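Isoprenyl transferase (Helicobacter pylori, PDB 2D2R) probably catalyses the magnesium-dependent condensation of isopentenyl diphosphate with allylic pyrophosphates that yields undecaprenyl pyrophosphate, and works as a homodimer. Local coordinates at residues R104-D110 against Q137-Y143; K17-M23 against L60-Y66; S155-P161 against E173-R177; L87-K92 against E117-I122. All blocks are in the same frame, centred on the assembly; numbering follows the deposited sequence.

How the contacts relate
From the N terminus, contact 2 comes first: strand 18-22 runs out through helices 26-31 and 37-56, and the loop closes when strand 62-66 pairs with it. The next two contacts cross. Contact 4 opens on helix 80-100, contact 1 opens on strand 104-108, then helix 116-129 closes contact 4 before strand 136-140 closes contact 1. Contacts 1 and 2 share one parallel sheet, with V138 probably hydrogen-bonded to L63 and L65, and contact 4 packs against contact 1 through I122 on A107 and L87 on L141. Contact 3 follows in series and closes the connection between helix 145-158 and helix 171-175, beside the second subunit.

Contact 1: R104-D110 against Q137-Y143; sequences RFRAIGD and QVLALNY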
# COMPACT_ATOMS: atom_id res chain seq x y z
N ARG A 104 -5.79 24.94 4.94
CA ARG A 104 -5.88 24.92 3.49
C ARG A 104 -6.67 23.70 3.01
O ARG A 104 -6.51 22.62 3.57
CB ARG A 104 -4.49 24.88 2.90
CG ARG A 104 -4.52 24.88 1.43
CD ARG A 104 -3.16 25.05 0.85
NE ARG A 104 -3.32 25.12 -0.58
CZ ARG A 104 -2.32 25.26 -1.44
NH1 ARG A 104 -1.05 25.34 -1.02
NH2 ARG A 104 -2.61 25.35 -2.74
N PHE A 105 -7.48 23.86 1.96
CA PHE A 105 -8.28 22.76 1.45
C PHE A 105 -7.83 22.18 0.13
O PHE A 105 -7.54 22.89 -0.82
CB PHE A 105 -9.75 23.17 1.34
CG PHE A 105 -10.61 22.16 0.65
CD1 PHE A 105 -10.97 20.96 1.29
CD2 PHE A 105 -11.06 22.38 -0.65
CE1 PHE A 105 -11.75 20.02 0.64
CE2 PHE A 105 -11.85 21.44 -1.31
CZ PHE A 105 -12.19 20.25 -0.66
N ARG A 106 -7.76 20.87 0.05
CA ARG A 106 -7.38 20.26 -1.21
C ARG A 106 -8.20 18.99 -1.44
O ARG A 106 -8.46 18.26 -0.50
CB ARG A 106 -5.89 19.94 -1.19
CG ARG A 106 -5.27 19.70 -2.56
CD ARG A 106 -3.77 20.13 -2.55
NE ARG A 106 -3.03 19.36 -3.53
CZ ARG A 106 -1.72 19.44 -3.73
NH1 ARG A 106 -0.98 20.28 -3.02
NH2 ARG A 106 -1.14 18.65 -4.63
N ALA A 107 -8.65 18.79 -2.66
CA ALA A 107 -9.39 17.60 -3.06
C ALA A 107 -8.51 16.75 -3.98
O ALA A 107 -7.77 17.31 -4.81
CB ALA A 107 -10.66 17.99 -3.84
N ILE A 108 -8.59 15.42 -3.83
CA ILE A 108 -7.89 14.50 -4.70
C ILE A 108 -8.90 13.44 -5.09
O ILE A 108 -9.86 13.16 -4.38
CB ILE A 108 -6.62 13.85 -4.02
CG1 ILE A 108 -6.97 13.02 -2.79
CG2 ILE A 108 -5.64 14.97 -3.66
CD1 ILE A 108 -5.71 12.37 -2.13
N GLY A 109 -8.71 12.88 -6.27
CA GLY A 109 -9.64 11.90 -6.75
C GLY A 109 -9.95 12.33 -8.16
O GLY A 109 -9.41 13.33 -8.64
N ASP A 110 -10.81 11.57 -8.83
CA ASP A 110 -11.23 11.87 -10.18
C ASP A 110 -12.39 12.89 -10.17
O ASP A 110 -13.56 12.49 -10.23
CB ASP A 110 -11.72 10.59 -10.81
CG ASP A 110 -11.93 10.70 -12.29
OD1 ASP A 110 -11.86 11.83 -12.86
OD2 ASP A 110 -12.18 9.63 -12.88
N GLN A 137 -5.64 20.08 4.77
CA GLN A 137 -6.56 18.96 4.94
C GLN A 137 -6.89 18.59 3.51
O GLN A 137 -7.29 19.44 2.72
CB GLN A 137 -7.86 19.34 5.67
CG GLN A 137 -8.78 18.12 5.89
CD GLN A 137 -10.27 18.43 5.77
OE1 GLN A 137 -10.76 18.86 4.73
NE2 GLN A 137 -10.99 18.21 6.86
N VAL A 138 -6.68 17.31 3.18
CA VAL A 138 -6.94 16.80 1.86
C VAL A 138 -8.10 15.82 1.96
O VAL A 138 -8.10 14.95 2.85
CB VAL A 138 -5.69 16.05 1.29
CG1 VAL A 138 -5.94 15.67 -0.18
CG2 VAL A 138 -4.43 16.93 1.46
N LEU A 139 -9.10 15.99 1.08
CA LEU A 139 -10.21 15.03 1.06
C LEU A 139 -10.14 14.25 -0.24
O LEU A 139 -10.05 14.81 -1.35
CB LEU A 139 -11.61 15.70 1.21
CG LEU A 139 -11.99 16.36 2.56
CD1 LEU A 139 -13.50 16.82 2.52
CD2 LEU A 139 -11.77 15.43 3.72
N ALA A 140 -10.14 12.93 -0.08
CA ALA A 140 -10.12 12.02 -1.20
C ALA A 140 -11.57 11.84 -1.63
O ALA A 140 -12.35 11.27 -0.89
CB ALA A 140 -9.53 10.68 -0.76
N LEU A 141 -11.90 12.34 -2.81
CA LEU A 141 -13.25 12.29 -3.33
C LEU A 141 -13.32 11.56 -4.64
O LEU A 141 -12.68 11.94 -5.61
CB LEU A 141 -13.77 13.73 -3.50
CG LEU A 141 -13.76 14.52 -2.20
CD1 LEU A 141 -13.92 16.04 -2.52
CD2 LEU A 141 -14.92 14.06 -1.28
N ASN A 142 -14.15 10.52 -4.70
CA ASN A 142 -14.24 9.67 -5.90
C ASN A 142 -12.78 9.29 -6.20
O ASN A 142 -12.32 9.34 -7.33
CB ASN A 142 -14.80 10.43 -7.11
CG ASN A 142 -15.02 9.56 -8.28
OD1 ASN A 142 -15.30 8.35 -8.15
ND2 ASN A 142 -14.90 10.15 -9.48
N TYR A 143 -12.09 8.91 -5.14
CA TYR A 143 -10.66 8.58 -5.21
C TYR A 143 -10.29 7.11 -5.24
O TYR A 143 -10.85 6.30 -4.49
CB TYR A 143 -9.94 9.19 -4.00
CG TYR A 143 -8.45 8.89 -4.00
CD1 TYR A 143 -7.53 9.73 -4.66
CD2 TYR A 143 -7.97 7.70 -3.43
CE1 TYR A 143 -6.14 9.37 -4.76
CE2 TYR A 143 -6.61 7.34 -3.53
CZ TYR A 143 -5.70 8.15 -4.18
OH TYR A 143 -4.36 7.72 -4.28
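The F105 ring meets Q137 and L139 with its edge: CD1 is 4.0 Å from Q137 OE1 and CE1 is 4.1 Å from L139 CD1, while the backbone N of A107 lies off one face, toward the rim. Its plane is turned 68° from the Q137 amide, whose OE1 is hydrogen-bonded to Y98 OH; the Y98 ring also meets F105 edge-to-face. At the other end, the Y143 ring turns its edge to G109, with CD1 3.7 Å from G109 CA, and its OH goes to E148. The D110 carboxylate and N142 amide run side by side, their planes only 9° apart. N142 ND2 gives a hydrogen bond of 2.8 Å to D110 O, and D110 N answers to N142 O from above the carbonyl plane.

Between these ends the strands pair in parallel, F105 beside Q137 through I108 beside A140, each of R106 and I108 bonding to the partner strand through both N and O. I108 carries the packing on its face. Its CG1 sits between its own backbone N and carbonyl carbon (chi1 62°), over A140, and CG2 reaches V138 CG1 at 3.6 Å. G109, with no side chain, lets L141 O come within 3.2 Å of its CA.

In sequence the two strands flank helix 116-129, a beta-alpha-beta crossover. That helix covers F105 and A107 through L125, E126 and I122; strand 104-108 is outermost in this chain's sheet, and strand 62-66 flanks 136-140 on its other side.

Contact 2: K17-M23 against L60-Y66; sequences KHLAIIM and LECLTLY
K17 O accepts from both E61 N and C62 N at the entry to a parallel pair, and from there the hydrogen bonds alternate: L19 N to C62 O, T64 N to L19 O, I21 N to T64 O and Y66 N to I21 O. The short strands diverge by only 13°, with H18 beside C62 and I21 beside L65.

On the H18-A20-T64 face, C62 SG stands over the centre of the H18 ring, 3.8 Å from its centroid. H18 CG is anti to the backbone N (chi1 -177°), which carries NE2 forward and across to T64 OG1 on the neighbouring strand, 2.7 Å away in a hydrogen bond at the ring's edge; ND1 bonds to P184 O. On the other face, L63 CD1 lies 3.7 Å from L19 CG, and L65 CD2 wedges between I21 CB, at 3.6 Å, and M23 SD, at 3.9 Å. K17 and E61 run side by side to a salt bridge whose modelled length is too short to trust.

The strand runs on through M23 to D24, by similarity an active-site residue and one of the magnesium ligands. With both nitrogens engaged and sulfur over one face, the H18 imidazole is probably held in one rotation on this face of the sheet.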
# COMPACT_ATOMS: atom_id res chain seq x y z
N LYS A 17 4.60 14.27 9.83
CA LYS A 17 4.17 15.42 9.08
C LYS A 17 2.86 15.20 8.33
O LYS A 17 2.01 16.10 8.28
CB LYS A 17 5.23 15.85 8.08
CG LYS A 17 6.49 16.34 8.74
CD LYS A 17 7.46 16.81 7.69
CE LYS A 17 8.68 17.51 8.29
NZ LYS A 17 8.38 18.86 8.88
N HIS A 18 2.67 14.00 7.78
CA HIS A 18 1.46 13.71 7.00
C HIS A 18 0.79 12.47 7.56
O HIS A 18 1.41 11.37 7.56
CB HIS A 18 1.88 13.47 5.54
CG HIS A 18 0.73 13.24 4.60
ND1 HIS A 18 0.90 13.12 3.23
CD2 HIS A 18 -0.60 13.12 4.83
CE1 HIS A 18 -0.28 12.93 2.66
NE2 HIS A 18 -1.21 12.92 3.61
N LEU A 19 -0.45 12.63 8.04
CA LEU A 19 -1.25 11.56 8.61
C LEU A 19 -2.38 11.34 7.62
O LEU A 19 -2.95 12.30 7.11
CB LEU A 19 -1.83 11.96 9.98
CG LEU A 19 -2.95 11.11 10.63
CD1 LEU A 19 -2.46 9.68 10.94
CD2 LEU A 19 -3.43 11.78 11.96
N ALA A 20 -2.69 10.07 7.34
CA ALA A 20 -3.75 9.74 6.38
C ALA A 20 -4.70 8.79 7.08
O ALA A 20 -4.27 7.90 7.83
CB ALA A 20 -3.15 9.05 5.14
N ILE A 21 -5.99 8.96 6.86
CA ILE A 21 -6.88 8.08 7.56
C ILE A 21 -7.98 7.49 6.71
O ILE A 21 -8.60 8.20 5.94
CB ILE A 21 -7.57 8.81 8.76
CG1 ILE A 21 -6.53 9.41 9.73
CG2 ILE A 21 -8.46 7.80 9.47
CD1 ILE A 21 -7.16 10.21 10.91
N ILE A 22 -8.18 6.17 6.84
CA ILE A 22 -9.30 5.50 6.15
C ILE A 22 -10.34 5.52 7.31
O ILE A 22 -10.19 4.85 8.33
CB ILE A 22 -8.91 4.04 5.72
CG1 ILE A 22 -7.90 4.16 4.55
CG2 ILE A 22 -10.16 3.24 5.29
CD1 ILE A 22 -7.07 2.94 4.31
N MET A 23 -11.38 6.34 7.16
CA MET A 23 -12.38 6.49 8.20
C MET A 23 -13.46 5.43 8.05
O MET A 23 -14.51 5.67 7.47
CB MET A 23 -13.01 7.88 8.09
CG MET A 23 -11.98 8.98 7.98
SD MET A 23 -12.77 10.60 7.69
CE MET A 23 -13.36 10.35 5.94
N LEU A 60 0.50 19.62 12.60
CA LEU A 60 0.53 18.52 11.65
C LEU A 60 0.65 19.31 10.36
O LEU A 60 0.09 20.39 10.25
CB LEU A 60 -0.81 17.77 11.65
CG LEU A 60 -0.84 16.39 10.99
CD1 LEU A 60 -0.66 15.31 12.08
CD2 LEU A 60 -2.18 16.17 10.27
N GLU A 61 1.38 18.82 9.38
CA GLU A 61 1.44 19.62 8.19
C GLU A 61 0.38 19.19 7.15
O GLU A 61 -0.04 20.00 6.31
CB GLU A 61 2.85 19.56 7.57
CG GLU A 61 3.95 20.15 8.41
CD GLU A 61 5.35 19.88 7.83
OE1 GLU A 61 5.46 19.51 6.62
OE2 GLU A 61 6.34 20.05 8.57
N CYS A 62 -0.09 17.93 7.24
CA CYS A 62 -1.06 17.43 6.26
C CYS A 62 -1.90 16.27 6.82
O CYS A 62 -1.38 15.41 7.50
CB CYS A 62 -0.31 16.96 4.99
SG CYS A 62 -1.35 16.69 3.60
N LEU A 63 -3.18 16.27 6.51
CA LEU A 63 -4.08 15.24 6.96
C LEU A 63 -4.90 14.90 5.72
O LEU A 63 -5.52 15.79 5.13
CB LEU A 63 -5.01 15.80 8.07
CG LEU A 63 -6.07 14.84 8.62
CD1 LEU A 63 -5.34 13.71 9.38
CD2 LEU A 63 -7.08 15.57 9.57
N THR A 64 -4.88 13.62 5.31
CA THR A 64 -5.63 13.22 4.15
C THR A 64 -6.65 12.18 4.63
O THR A 64 -6.29 11.21 5.29
CB THR A 64 -4.71 12.59 3.11
OG1 THR A 64 -3.72 13.54 2.72
CG2 THR A 64 -5.50 12.18 1.90
N LEU A 65 -7.92 12.38 4.26
CA LEU A 65 -9.02 11.53 4.70
C LEU A 65 -9.71 10.86 3.53
O LEU A 65 -10.01 11.49 2.51
CB LEU A 65 -10.04 12.39 5.53
CG LEU A 65 -9.47 13.02 6.81
CD1 LEU A 65 -10.49 13.94 7.44
CD2 LEU A 65 -9.10 11.93 7.83
N TYR A 66 -9.95 9.56 3.66
CA TYR A 66 -10.54 8.86 2.55
C TYR A 66 -12.05 9.07 2.61
O TYR A 66 -12.78 8.28 3.20
CB TYR A 66 -10.13 7.40 2.61
CG TYR A 66 -10.34 6.60 1.36
CD1 TYR A 66 -10.70 7.21 0.16
CD2 TYR A 66 -10.17 5.24 1.39
CE1 TYR A 66 -10.89 6.46 -0.99
CE2 TYR A 66 -10.35 4.47 0.25
CZ TYR A 66 -10.71 5.08 -0.94
OH TYR A 66 -10.83 4.31 -2.08

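Contact 3: S155-P161 against E173-R177; sequences SLLESPP and EISNR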
# COMPACT_ATOMS: atom_id res chain seq x y z
N SER A 155 -1.38 11.95 -17.97
CA SER A 155 -0.81 13.28 -17.88
C SER A 155 0.57 13.30 -18.56
O SER A 155 0.87 14.22 -19.34
CB SER A 155 -0.68 13.72 -16.41
OG SER A 155 0.07 14.92 -16.28
N LEU A 156 1.40 12.27 -18.31
CA LEU A 156 2.75 12.24 -18.89
C LEU A 156 2.74 11.98 -20.38
O LEU A 156 3.60 12.47 -21.08
CB LEU A 156 3.65 11.18 -18.22
CG LEU A 156 4.08 11.52 -16.79
CD1 LEU A 156 4.43 10.23 -15.99
CD2 LEU A 156 5.24 12.46 -16.84
N LEU A 157 1.78 11.18 -20.84
CA LEU A 157 1.66 10.84 -22.26
C LEU A 157 1.13 12.04 -23.03
O LEU A 157 1.58 12.34 -24.14
CB LEU A 157 0.69 9.66 -22.47
CG LEU A 157 0.25 9.19 -23.87
CD1 LEU A 157 1.35 9.32 -24.89
CD2 LEU A 157 -0.13 7.76 -23.80
N GLU A 158 0.18 12.74 -22.45
CA GLU A 158 -0.42 13.89 -23.11
C GLU A 158 0.45 15.14 -23.03
O GLU A 158 0.40 15.97 -23.94
CB GLU A 158 -1.80 14.15 -22.51
CG GLU A 158 -2.79 13.08 -22.91
CD GLU A 158 -4.16 13.25 -22.27
OE1 GLU A 158 -4.35 14.22 -21.51
OE2 GLU A 158 -5.03 12.42 -22.54
N SER A 159 1.23 15.29 -21.95
CA SER A 159 2.13 16.43 -21.81
C SER A 159 3.45 15.97 -21.19
O SER A 159 3.71 16.17 -20.04
CB SER A 159 1.52 17.49 -20.94
OG SER A 159 0.20 17.74 -21.38
N PRO A 160 4.31 15.36 -21.99
CA PRO A 160 5.56 14.93 -21.35
C PRO A 160 6.47 16.02 -20.91
O PRO A 160 6.32 17.16 -21.32
CB PRO A 160 6.20 14.03 -22.40
CG PRO A 160 5.61 14.46 -23.70
CD PRO A 160 4.20 14.89 -23.38
N PRO A 161 7.40 15.70 -20.00
CA PRO A 161 8.35 16.71 -19.52
C PRO A 161 9.16 17.00 -20.77
O PRO A 161 9.37 16.11 -21.58
CB PRO A 161 9.14 15.94 -18.46
CG PRO A 161 9.21 14.62 -19.03
CD PRO A 161 7.76 14.37 -19.47
N GLU A 173 9.02 12.04 -11.84
CA GLU A 173 8.02 12.59 -12.75
C GLU A 173 6.60 12.14 -12.41
O GLU A 173 5.64 12.88 -12.58
CB GLU A 173 8.31 12.24 -14.21
CG GLU A 173 9.68 12.77 -14.77
CD GLU A 173 9.80 14.29 -14.76
OE1 GLU A 173 8.76 14.98 -14.97
OE2 GLU A 173 10.94 14.79 -14.55
N ILE A 174 6.48 10.92 -11.90
CA ILE A 174 5.15 10.43 -11.57
C ILE A 174 4.71 11.14 -10.33
O ILE A 174 3.60 11.67 -10.27
CB ILE A 174 5.18 8.93 -11.34
CG1 ILE A 174 5.44 8.22 -12.67
CG2 ILE A 174 3.87 8.44 -10.70
CD1 ILE A 174 5.74 6.66 -12.54
N SER A 175 5.61 11.23 -9.36
CA SER A 175 5.28 11.86 -8.10
C SER A 175 4.71 13.26 -8.29
O SER A 175 3.77 13.69 -7.65
CB SER A 175 6.56 11.92 -7.30
OG SER A 175 6.36 12.59 -6.10
N ASN A 176 5.26 13.94 -9.27
CA ASN A 176 4.85 15.33 -9.50
C ASN A 176 3.65 15.53 -10.41
O ASN A 176 3.21 16.66 -10.63
CB ASN A 176 6.19 16.06 -9.81
CG ASN A 176 7.04 16.15 -8.51
OD1 ASN A 176 8.10 15.38 -8.22
ND2 ASN A 176 6.52 16.98 -7.59
N ARG A 177 3.05 14.42 -10.86
CA ARG A 177 1.83 14.48 -11.66
C ARG A 177 0.66 13.84 -10.89
O ARG A 177 -0.47 13.82 -11.42
CB ARG A 177 1.93 13.72 -12.99
CG ARG A 177 2.98 14.12 -13.99
CD ARG A 177 2.84 15.58 -14.40
NE ARG A 177 3.93 15.98 -15.30
CZ ARG A 177 3.85 16.01 -16.62
NH1 ARG A 177 2.72 15.66 -17.24
NH2 ARG A 177 4.93 16.35 -17.33
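R177 presents the edge of its guanidinium to S155 and S159. NH1 donates to S155 OG over 2.9 Å at 160°, and R177 grips the one oxygen of S159 O end-on, with NH1 and NH2 each at 3.0 Å. All three bonds lie within 2° of the guanidinium plane. L156 closes one face: its CD2 sits 3.8 Å from R177 CZ, over the centre of the group. The arginine chain bends at chi2, runs straight on to NE, and a turn of 97° at chi4 sets the guanidinium across L156.

S159 is the first residue to leave helical geometry at the end of helix 145-158, the helix that follows strand 136-140 in this cis-prenyltransferase fold. A positive group gathered at a helix C terminus would probably be favoured by the helix dipole. The last turn is closed by S159 N to S155 O, and S155 OG and the S159 carbonyl both meet R177.

Behind the polar cluster, L156 bridges to helix 171-175: CD1 is 4.0 Å from I174 CG1, the two side chains crossing near a right angle, and CD2 is 4.0 Å from E173 CB. P161 CB touches E173 OE1 at 3.6 Å, and L167 packs on both residues. R177 N bonds back to I174 O. F153 of the second subunit packs on L156 and I174, and W204 also covers I174.

Contact 4: L87-K92 against E117-I122; sequences LKKYLK and ELRDTI
L118 is a bump that reaches the facing helix: it pushes its CD2 against L87 CD1, 3.8 Å apart, and lays CD1 on the start of K88, 3.8 Å from its backbone N and 3.9 Å from its CB. With CG anti to the backbone N (chi1 175°), the isobutyl end swings across to the facing helix although the residue starts out beside it. One turn after L87, L91 CD1 rests over the shallow groove where L118 CD1 and I122 CG1 meet, 3.9 Å from I122 CG1, on the buried side.

T121 fills the hollow formed by K88, L91 and K92. Its CG2 rests 3.7 Å from K92 CG and close to L91 CB, while OG1 turns back to E117 O, a 3.3 Å bond; T121 N reaches that same oxygen from the opposite face of its plane. On the exposed side K88 bends over toward E117 in a salt bridge, but NZ is crowded in the model and the details there are doubtful.

The axes lie 9.6 Å apart and cross at 22°, consistent with the i+4/i+3 class of ridges-into-grooves packing, for instance L87-L91 on one helix and L118-T121 on the other. L91 also rests on F105 of the sheet, and helices 80-100 and 116-129 form neighbouring parallel members of the layer covering one face of it, as in alpha/beta folds built from beta-alpha-beta units.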
# COMPACT_ATOMS: atom_id res chain seq x y z
N LEU A 87 -22.53 16.55 -0.80
CA LEU A 87 -21.12 16.90 -0.67
C LEU A 87 -20.94 18.40 -0.71
O LEU A 87 -20.35 19.00 0.19
CB LEU A 87 -20.31 16.28 -1.80
CG LEU A 87 -19.11 15.47 -1.34
CD1 LEU A 87 -18.29 15.02 -2.57
CD2 LEU A 87 -18.28 16.29 -0.38
N LYS A 88 -21.48 19.01 -1.76
CA LYS A 88 -21.39 20.45 -1.97
C LYS A 88 -22.00 21.20 -0.81
O LYS A 88 -21.47 22.21 -0.37
CB LYS A 88 -22.08 20.84 -3.27
CG LYS A 88 -23.57 21.19 -3.15
CD LYS A 88 -23.76 22.71 -3.09
CE LYS A 88 -23.14 23.38 -4.33
NZ LYS A 88 -23.52 24.83 -4.44
N LYS A 89 -23.13 20.70 -0.30
CA LYS A 89 -23.78 21.36 0.81
C LYS A 89 -22.74 21.32 1.88
O LYS A 89 -22.34 22.35 2.42
CB LYS A 89 -25.01 20.60 1.28
CG LYS A 89 -25.96 21.45 2.14
CD LYS A 89 -27.17 20.67 2.62
CE LYS A 89 -26.82 19.80 3.82
NZ LYS A 89 -26.33 20.60 4.99
N TYR A 90 -22.28 20.10 2.13
CA TYR A 90 -21.27 19.84 3.14
C TYR A 90 -20.12 20.83 3.05
O TYR A 90 -19.68 21.38 4.05
CB TYR A 90 -20.72 18.43 3.00
CG TYR A 90 -19.59 18.18 3.97
CD1 TYR A 90 -19.85 17.99 5.33
CD2 TYR A 90 -18.25 18.25 3.55
CE1 TYR A 90 -18.80 17.87 6.26
CE2 TYR A 90 -17.20 18.13 4.48
CZ TYR A 90 -17.49 17.95 5.83
OH TYR A 90 -16.50 17.92 6.78
N LEU A 91 -19.62 21.06 1.85
CA LEU A 91 -18.49 21.95 1.68
C LEU A 91 -18.85 23.42 1.82
O LEU A 91 -18.12 24.19 2.43
CB LEU A 91 -17.78 21.67 0.36
CG LEU A 91 -17.05 20.31 0.26
CD1 LEU A 91 -16.68 20.02 -1.18
CD2 LEU A 91 -15.84 20.29 1.17
N LYS A 92 -19.98 23.82 1.25
CA LYS A 92 -20.37 25.22 1.40
C LYS A 92 -20.67 25.45 2.87
O LYS A 92 -20.32 26.49 3.41
CB LYS A 92 -21.55 25.56 0.48
CG LYS A 92 -21.10 25.73 -0.98
CD LYS A 92 -22.27 25.64 -1.96
CE LYS A 92 -23.27 26.78 -1.80
NZ LYS A 92 -24.40 26.72 -2.79
N GLU A 117 -21.39 21.79 -10.74
CA GLU A 117 -21.64 22.56 -9.54
C GLU A 117 -20.70 22.12 -8.42
O GLU A 117 -20.12 22.96 -7.72
CB GLU A 117 -23.11 22.41 -9.14
CG GLU A 117 -23.50 23.04 -7.81
CD GLU A 117 -23.28 24.55 -7.74
OE1 GLU A 117 -23.77 25.27 -8.64
OE2 GLU A 117 -22.64 25.02 -6.76
N LEU A 118 -20.54 20.81 -8.24
CA LEU A 118 -19.66 20.32 -7.17
C LEU A 118 -18.22 20.65 -7.50
O LEU A 118 -17.49 21.18 -6.67
CB LEU A 118 -19.82 18.82 -7.01
CG LEU A 118 -18.84 18.20 -6.00
CD1 LEU A 118 -18.98 18.88 -4.63
CD2 LEU A 118 -19.14 16.71 -5.91
N ARG A 119 -17.82 20.36 -8.74
CA ARG A 119 -16.45 20.62 -9.19
C ARG A 119 -16.17 22.11 -9.03
O ARG A 119 -15.06 22.54 -8.71
CB ARG A 119 -16.30 20.17 -10.64
CG ARG A 119 -14.89 20.06 -11.13
CD ARG A 119 -14.85 19.12 -12.33
NE ARG A 119 -16.09 19.21 -13.10
CZ ARG A 119 -16.48 18.31 -13.99
NH1 ARG A 119 -15.73 17.24 -14.25
NH2 ARG A 119 -17.64 18.47 -14.60
N ASP A 120 -17.22 22.89 -9.19
CA ASP A 120 -17.15 24.35 -9.05
C ASP A 120 -16.92 24.75 -7.59
O ASP A 120 -16.04 25.58 -7.28
CB ASP A 120 -18.46 24.98 -9.58
CG ASP A 120 -18.30 26.44 -9.90
OD1 ASP A 120 -18.19 27.25 -8.95
OD2 ASP A 120 -18.28 26.79 -11.10
N THR A 121 -17.68 24.16 -6.68
CA THR A 121 -17.49 24.50 -5.29
C THR A 121 -16.17 23.96 -4.80
O THR A 121 -15.49 24.58 -3.98
CB THR A 121 -18.58 23.93 -4.43
OG1 THR A 121 -19.83 24.50 -4.86
CG2 THR A 121 -18.33 24.23 -2.96
N ILE A 122 -15.79 22.79 -5.31
CA ILE A 122 -14.52 22.23 -4.89
C ILE A 122 -13.39 23.20 -5.26
O ILE A 122 -12.67 23.72 -4.38
CB ILE A 122 -14.31 20.85 -5.55
CG1 ILE A 122 -15.20 19.83 -4.83
CG2 ILE A 122 -12.82 20.48 -5.55
CD1 ILE A 122 -15.24 18.44 -5.52